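Local coordinates for enhancer of mRNA-decapping protein 3 (Homo sapiens, PDB 2VC8) that binds single-stranded RNA and promotes mRNA decapping and degradation, its LSm domain, the part in this entry, probably mediating DCP1A binding and P-body targeting, at residues Q35-T40 with P52-A58; D6-S10 with L64-P70. The contacts are given in a common frame with arbitrary orientation. Numbering follows the deposited sequence.

Interaction 1: Q35-T40 with P52-A58; sequences QTISLT and PEVTFRA
Strands 36-39 and 53-57 run antiparallel, their axes 4.5 Å apart at closest approach and their directions 157° apart. The register pairs Thr36 with Arg57, Ile37 with Phe56, Ser38 with Thr55, Leu39 with Val54 and Thr40 with Glu53. Ile37 and Phe56 form a hydrogen-bonded pair, Ile37 N to Phe56 O 2.9 Å and Phe56 N to Ile37 O 2.8 Å. Leu39 and Val54 form the next, Leu39 N to Val54 O 2.9 Å and Val54 N to Leu39 O 3.0 Å. Ala58 N gives a further bond to Gln35 O at 2.8 Å. Gln35 has left-handed backbone angles (61/54) and forms a G1 beta bulge with Thr36 opposite Asp31. These are neighbouring strands of the curled antiparallel sheet of the Sm-like fold. Ile37, Leu39, Val54 and Phe56 share one face. There Leu39 CD1 lies 3.8 Å from Phe56 CE1, and the Phe56 ring (chi1 m, chi2 87°) also meets Tyr23. The other face carries the non-hydrogen-bonded pairs Thr36-Arg57, Ser38-Thr55 and Thr40-Glu53. Ser38 OG and Thr55 OG1, both chi1 m, hydrogen-bond at 2.7 Å. Arg57 forms a salt bridge with Asp60. Beside Thr40, a water bridges Thr40 OG1 (2.9 Å) and Pro52 O (2.7 Å).

Interaction 2: D6-S10 with L64-P70; sequences DWLGS and LKILEIP
No direct hydrogen bond joins these two segments; they meet through apolar contacts, and one water bridges them. Residues 6-10 form no regular strand. Trp7 to Ser10 make a type II beta turn, with Leu8 at -53/126 and Gly9 at 89/-13. The third position is Gly9; at these angles a CB would be jammed against the carbonyl O of Leu8, which calls for glycine. Ser10 N closes the turn on Trp7 O at 2.9 Å, and Ser10 OG (chi1 p) reaches the same Trp7 O at 2.6 Å. In 64-70, strand 63-66 gives way to a corner at Leu67. Leu67 and Glu68 form a classic beta bulge opposite Ile11, and the chain then passes alongside the turn, with the CA atoms of Ser10 and Pro70 4.3 Å apart. The contact thus brings the lead-in to strand 11-15 against the end and exit of strand 63-66, which is paired with 11-15 in the antiparallel sheet of the Sm-like domain. The Trp7 indole (chi1 m, chi2 120°) comes near both Leu64 and Ile66. Leu64 CD1 makes a CH-pi contact over the face of its six-membered ring, 4.3 Å from the centroid. Ile66 CD1 meets the ring edge, 3.6 Å from Trp7 CZ3. The Pro70 ring packs on the turn backbone, with Pro70 CG 3.4 Å from Leu8 O. Beside it, Ser10 CB lies 3.3 Å from Glu68 O. A water donates to Gly9 O (2.8 Å) and Ile69 O (2.7 Å).

In the fold
Both interactions reach the same curled antiparallel sheet, and their centres lie about 13 Å apart. Interaction 1 is a strand pair within the sheet. Interaction 2 is a surface contact between the loop before strand 11-15 and the strand 63-66 with the chain that follows it. Along the chain, both strands of interaction 1 fall between 6-10 and 64-70. The two touch directly where Ile37 CD1 packs on Trp7 CB at 4.0 Å. Strand 11-15 also links them: Ile37, Leu39 and Phe56 reach its Ile14, while Leu64 and Leu39 both touch Val12. Val27 of strand 22-31 meets Ile37, Leu39 and Ser10. All four segments lie in the region probably required for DCP1A interaction.

Interaction 1: Q35-T40 with P52-A58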
loop_
_atom_site.group_PDB
_atom_site.type_symbol
_atom_site.label_atom_id
_atom_site.label_comp_id
_atom_site.label_asym_id
_atom_site.label_seq_id
_atom_site.Cartn_x
_atom_site.Cartn_y
_atom_site.Cartn_z
ATOM N N GLN A 35 -2.727 -11.895 4.947
ATOM C CA GLN A 35 -1.501 -11.476 4.309
ATOM C C GLN A 35 -1.772 -10.376 3.278
ATOM O O GLN A 35 -1.373 -10.461 2.101
ATOM C CB GLN A 35 -0.755 -12.663 3.694
ATOM C CG GLN A 35 -0.290 -13.684 4.738
ATOM C CD GLN A 35 0.552 -14.842 4.167
ATOM O OE1 GLN A 35 0.318 -15.321 3.069
ATOM N NE2 GLN A 35 1.530 -15.272 4.932
ATOM N N THR A 36 -2.433 -9.321 3.733
ATOM C CA THR A 36 -2.766 -8.186 2.866
ATOM C C THR A 36 -2.255 -6.873 3.437
ATOM O O THR A 36 -2.005 -6.704 4.626
ATOM C CB THR A 36 -4.284 -8.083 2.621
ATOM O OG1 THR A 36 -4.911 -7.762 3.828
ATOM C CG2 THR A 36 -4.898 -9.374 2.077
ATOM N N ILE A 37 -2.204 -5.928 2.542
ATOM C CA ILE A 37 -1.828 -4.577 2.864
ATOM C C ILE A 37 -2.781 -3.599 2.149
ATOM O O ILE A 37 -3.122 -3.800 0.964
ATOM C CB ILE A 37 -0.375 -4.392 2.520
ATOM C CG1 ILE A 37 0.140 -3.029 2.974
ATOM C CG2 ILE A 37 -0.152 -4.677 1.031
ATOM C CD1 ILE A 37 1.645 -2.912 2.820
ATOM N N SER A 38 -3.278 -2.624 2.901
ATOM C CA SER A 38 -4.289 -1.656 2.382
ATOM C C SER A 38 -3.707 -0.293 2.257
ATOM O O SER A 38 -3.003 0.178 3.189
ATOM C CB SER A 38 -5.494 -1.605 3.324
ATOM O OG SER A 38 -6.065 -2.914 3.524
ATOM N N LEU A 39 -3.983 0.363 1.131
ATOM C CA LEU A 39 -3.587 1.750 0.880
ATOM C C LEU A 39 -4.807 2.653 0.858
ATOM O O LEU A 39 -5.825 2.329 0.299
ATOM C CB LEU A 39 -2.880 1.900 -0.458
ATOM C CG LEU A 39 -1.637 1.035 -0.701
ATOM C CD1 LEU A 39 -1.037 1.413 -2.015
ATOM C CD2 LEU A 39 -0.636 1.082 0.514
ATOM N N THR A 40 -4.689 3.791 1.533
ATOM C CA THR A 40 -5.765 4.770 1.472
ATOM C C THR A 40 -5.466 5.827 0.392
ATOM O O THR A 40 -4.335 6.238 0.168
ATOM C CB THR A 40 -6.198 5.351 2.884
ATOM O OG1 THR A 40 -6.923 6.598 2.727
ATOM C CG2 THR A 40 -5.011 5.520 3.814
ATOM N N PRO A 52 -11.420 4.758 -2.588
ATOM C CA PRO A 52 -10.641 5.378 -1.507
ATOM C C PRO A 52 -9.718 4.429 -0.754
ATOM O O PRO A 52 -8.888 4.885 0.007
ATOM C CB PRO A 52 -11.712 6.008 -0.569
ATOM C CG PRO A 52 -12.864 5.175 -0.794
ATOM C CD PRO A 52 -12.855 4.785 -2.238
ATOM N N GLU A 53 -9.898 3.106 -0.883
ATOM C CA GLU A 53 -9.059 2.122 -0.195
ATOM C C GLU A 53 -8.909 0.954 -1.063
ATOM O O GLU A 53 -9.894 0.427 -1.557
ATOM C CB GLU A 53 -9.616 1.607 1.114
ATOM C CG GLU A 53 -8.600 0.743 1.871
ATOM C CD GLU A 53 -9.190 -0.106 2.991
ATOM O OE1 GLU A 53 -10.271 0.219 3.477
ATOM O OE2 GLU A 53 -8.581 -1.142 3.370
ATOM N N VAL A 54 -7.668 0.543 -1.283
ATOM C CA VAL A 54 -7.410 -0.666 -2.098
ATOM C C VAL A 54 -6.535 -1.609 -1.309
ATOM O O VAL A 54 -5.558 -1.148 -0.703
ATOM C CB VAL A 54 -6.762 -0.326 -3.470
ATOM C CG1 VAL A 54 -6.543 -1.666 -4.280
ATOM C CG2 VAL A 54 -7.600 0.660 -4.303
ATOM N N THR A 55 -6.905 -2.890 -1.322
ATOM C CA THR A 55 -6.250 -3.878 -0.506
ATOM C C THR A 55 -5.619 -4.952 -1.418
ATOM O O THR A 55 -6.295 -5.501 -2.306
ATOM C CB THR A 55 -7.213 -4.488 0.487
ATOM O OG1 THR A 55 -7.637 -3.427 1.401
ATOM C CG2 THR A 55 -6.620 -5.656 1.239
ATOM N N PHE A 56 -4.327 -5.186 -1.180
ATOM C CA PHE A 56 -3.506 -6.054 -2.018
ATOM C C PHE A 56 -3.050 -7.244 -1.221
ATOM O O PHE A 56 -2.688 -7.092 -0.070
ATOM C CB PHE A 56 -2.266 -5.267 -2.472
ATOM C CG PHE A 56 -2.578 -3.959 -3.166
ATOM C CD1 PHE A 56 -2.771 -2.758 -2.461
ATOM C CD2 PHE A 56 -2.694 -3.950 -4.497
ATOM C CE1 PHE A 56 -3.062 -1.604 -3.140
ATOM C CE2 PHE A 56 -3.000 -2.769 -5.198
ATOM C CZ PHE A 56 -3.155 -1.607 -4.506
ATOM N N ARG A 57 -2.969 -8.420 -1.854
ATOM C CA ARG A 57 -2.296 -9.544 -1.212
ATOM C C ARG A 57 -0.808 -9.381 -1.346
ATOM O O ARG A 57 -0.289 -9.126 -2.451
ATOM C CB ARG A 57 -2.749 -10.853 -1.830
ATOM C CG ARG A 57 -4.204 -11.192 -1.704
ATOM C CD ARG A 57 -4.521 -12.640 -2.225
ATOM N NE ARG A 57 -4.160 -12.755 -3.641
ATOM C CZ ARG A 57 -4.117 -13.887 -4.345
ATOM N NH1 ARG A 57 -4.438 -15.066 -3.805
ATOM N NH2 ARG A 57 -3.778 -13.830 -5.616
ATOM N N ALA A 58 -0.092 -9.651 -0.262
ATOM C CA ALA A 58 1.367 -9.515 -0.279
ATOM C C ALA A 58 2.009 -10.399 -1.344
ATOM O O ALA A 58 2.964 -10.002 -1.977
ATOM C CB ALA A 58 1.960 -9.860 1.083
HETATM O O HOH W 1 -9.754 6.004 2.265
#

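Interaction 2: D6-S10 with L64-P70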
loop_
_atom_site.group_PDB
_atom_site.type_symbol
_atom_site.label_atom_id
_atom_site.label_comp_id
_atom_site.label_asym_id
_atom_site.label_seq_id
_atom_site.Cartn_x
_atom_site.Cartn_y
_atom_site.Cartn_z
ATOM N N ASP A 6 4.551 -4.116 10.609
ATOM C CA ASP A 6 5.461 -2.988 10.668
ATOM C C ASP A 6 5.228 -1.956 9.553
ATOM O O ASP A 6 5.514 -0.787 9.776
ATOM C CB ASP A 6 6.920 -3.463 10.688
ATOM C CG ASP A 6 7.221 -4.345 11.912
ATOM O OD1 ASP A 6 6.318 -4.475 12.787
ATOM O OD2 ASP A 6 8.338 -4.908 11.999
ATOM N N TRP A 7 4.684 -2.362 8.399
ATOM C CA TRP A 7 4.435 -1.391 7.272
ATOM C C TRP A 7 3.381 -0.292 7.621
ATOM O O TRP A 7 3.304 0.789 6.956
ATOM C CB TRP A 7 3.987 -2.122 5.997
ATOM C CG TRP A 7 4.859 -3.306 5.489
ATOM C CD1 TRP A 7 4.455 -4.617 5.327
ATOM C CD2 TRP A 7 6.230 -3.272 5.090
ATOM N NE1 TRP A 7 5.494 -5.379 4.851
ATOM C CE2 TRP A 7 6.594 -4.582 4.693
ATOM C CE3 TRP A 7 7.186 -2.261 5.011
ATOM C CZ2 TRP A 7 7.890 -4.904 4.259
ATOM C CZ3 TRP A 7 8.481 -2.585 4.573
ATOM C CH2 TRP A 7 8.814 -3.889 4.200
ATOM N N LEU A 8 2.562 -0.521 8.647
ATOM C CA LEU A 8 1.440 0.372 8.969
ATOM C C LEU A 8 1.874 1.809 9.117
ATOM O O LEU A 8 2.815 2.084 9.850
ATOM C CB LEU A 8 0.702 -0.109 10.207
ATOM C CG LEU A 8 -0.577 0.646 10.603
ATOM C CD1 LEU A 8 -1.755 0.451 9.582
ATOM C CD2 LEU A 8 -1.018 0.260 11.997
ATOM N N GLY A 9 1.232 2.717 8.384
ATOM C CA GLY A 9 1.540 4.146 8.486
ATOM C C GLY A 9 2.645 4.643 7.540
ATOM O O GLY A 9 2.897 5.847 7.425
ATOM N N SER A 10 3.373 3.722 6.944
ATOM C CA SER A 10 4.328 4.122 5.919
ATOM C C SER A 10 3.616 4.649 4.690
ATOM O O SER A 10 2.388 4.477 4.526
ATOM C CB SER A 10 5.211 2.958 5.547
ATOM O OG SER A 10 4.411 1.964 4.978
ATOM N N LEU A 64 8.057 -3.636 -3.285
ATOM C CA LEU A 64 7.471 -2.655 -2.355
ATOM C C LEU A 64 8.571 -1.617 -2.142
ATOM O O LEU A 64 9.659 -1.941 -1.704
ATOM C CB LEU A 64 7.073 -3.313 -1.044
ATOM C CG LEU A 64 6.383 -2.402 0.024
ATOM C CD1 LEU A 64 5.497 -3.275 0.907
ATOM C CD2 LEU A 64 7.386 -1.588 0.838
ATOM N N LYS A 65 8.273 -0.353 -2.455
ATOM C CA LYS A 65 9.223 0.725 -2.181
ATOM C C LYS A 65 8.681 1.534 -1.043
ATOM O O LYS A 65 7.504 1.948 -1.038
ATOM C CB LYS A 65 9.510 1.635 -3.355
ATOM C CG LYS A 65 9.714 0.997 -4.702
ATOM C CD LYS A 65 9.973 2.094 -5.715
ATOM C CE LYS A 65 9.768 1.625 -7.136
ATOM N NZ LYS A 65 10.057 2.729 -8.086
ATOM N N ILE A 66 9.552 1.794 -0.081
ATOM C CA ILE A 66 9.199 2.600 1.084
ATOM C C ILE A 66 9.506 4.073 0.769
ATOM O O ILE A 66 10.679 4.467 0.741
ATOM C CB ILE A 66 9.978 2.115 2.337
ATOM C CG1 ILE A 66 9.918 0.588 2.496
ATOM C CG2 ILE A 66 9.424 2.779 3.615
ATOM C CD1 ILE A 66 10.752 0.032 3.650
ATOM N N LEU A 67 8.468 4.839 0.469
ATOM C CA LEU A 67 8.621 6.263 0.166
ATOM C C LEU A 67 8.788 7.117 1.436
ATOM O O LEU A 67 9.524 8.083 1.399
ATOM C CB LEU A 67 7.421 6.742 -0.642
ATOM C CG LEU A 67 7.105 5.933 -1.914
ATOM C CD1 LEU A 67 5.798 6.444 -2.587
ATOM C CD2 LEU A 67 8.294 5.872 -2.844
ATOM N N GLU A 68 8.134 6.714 2.508
ATOM C CA GLU A 68 8.267 7.384 3.816
ATOM C C GLU A 68 8.069 6.327 4.859
ATOM O O GLU A 68 7.113 5.547 4.773
ATOM C CB GLU A 68 7.181 8.486 3.996
ATOM C CG GLU A 68 7.462 9.544 5.111
ATOM C CD GLU A 68 8.569 10.515 4.727
ATOM O OE1 GLU A 68 8.582 10.975 3.568
ATOM O OE2 GLU A 68 9.439 10.824 5.576
ATOM N N ILE A 69 8.907 6.306 5.873
ATOM C CA ILE A 69 8.742 5.419 7.003
ATOM C C ILE A 69 7.602 5.852 7.891
ATOM O O ILE A 69 7.201 7.000 7.807
ATOM C CB ILE A 69 10.048 5.228 7.787
ATOM C CG1 ILE A 69 10.453 6.494 8.519
ATOM C CG2 ILE A 69 11.188 4.704 6.857
ATOM C CD1 ILE A 69 11.712 6.350 9.379
ATOM N N PRO A 70 7.080 4.944 8.722
ATOM C CA PRO A 70 6.049 5.381 9.636
ATOM C C PRO A 70 6.584 6.399 10.605
ATOM O O PRO A 70 7.722 6.294 11.054
ATOM C CB PRO A 70 5.691 4.111 10.387
ATOM C CG PRO A 70 6.077 3.013 9.479
ATOM C CD PRO A 70 7.369 3.496 8.931
HETATM O O HOH W 2 4.800 7.823 6.758
#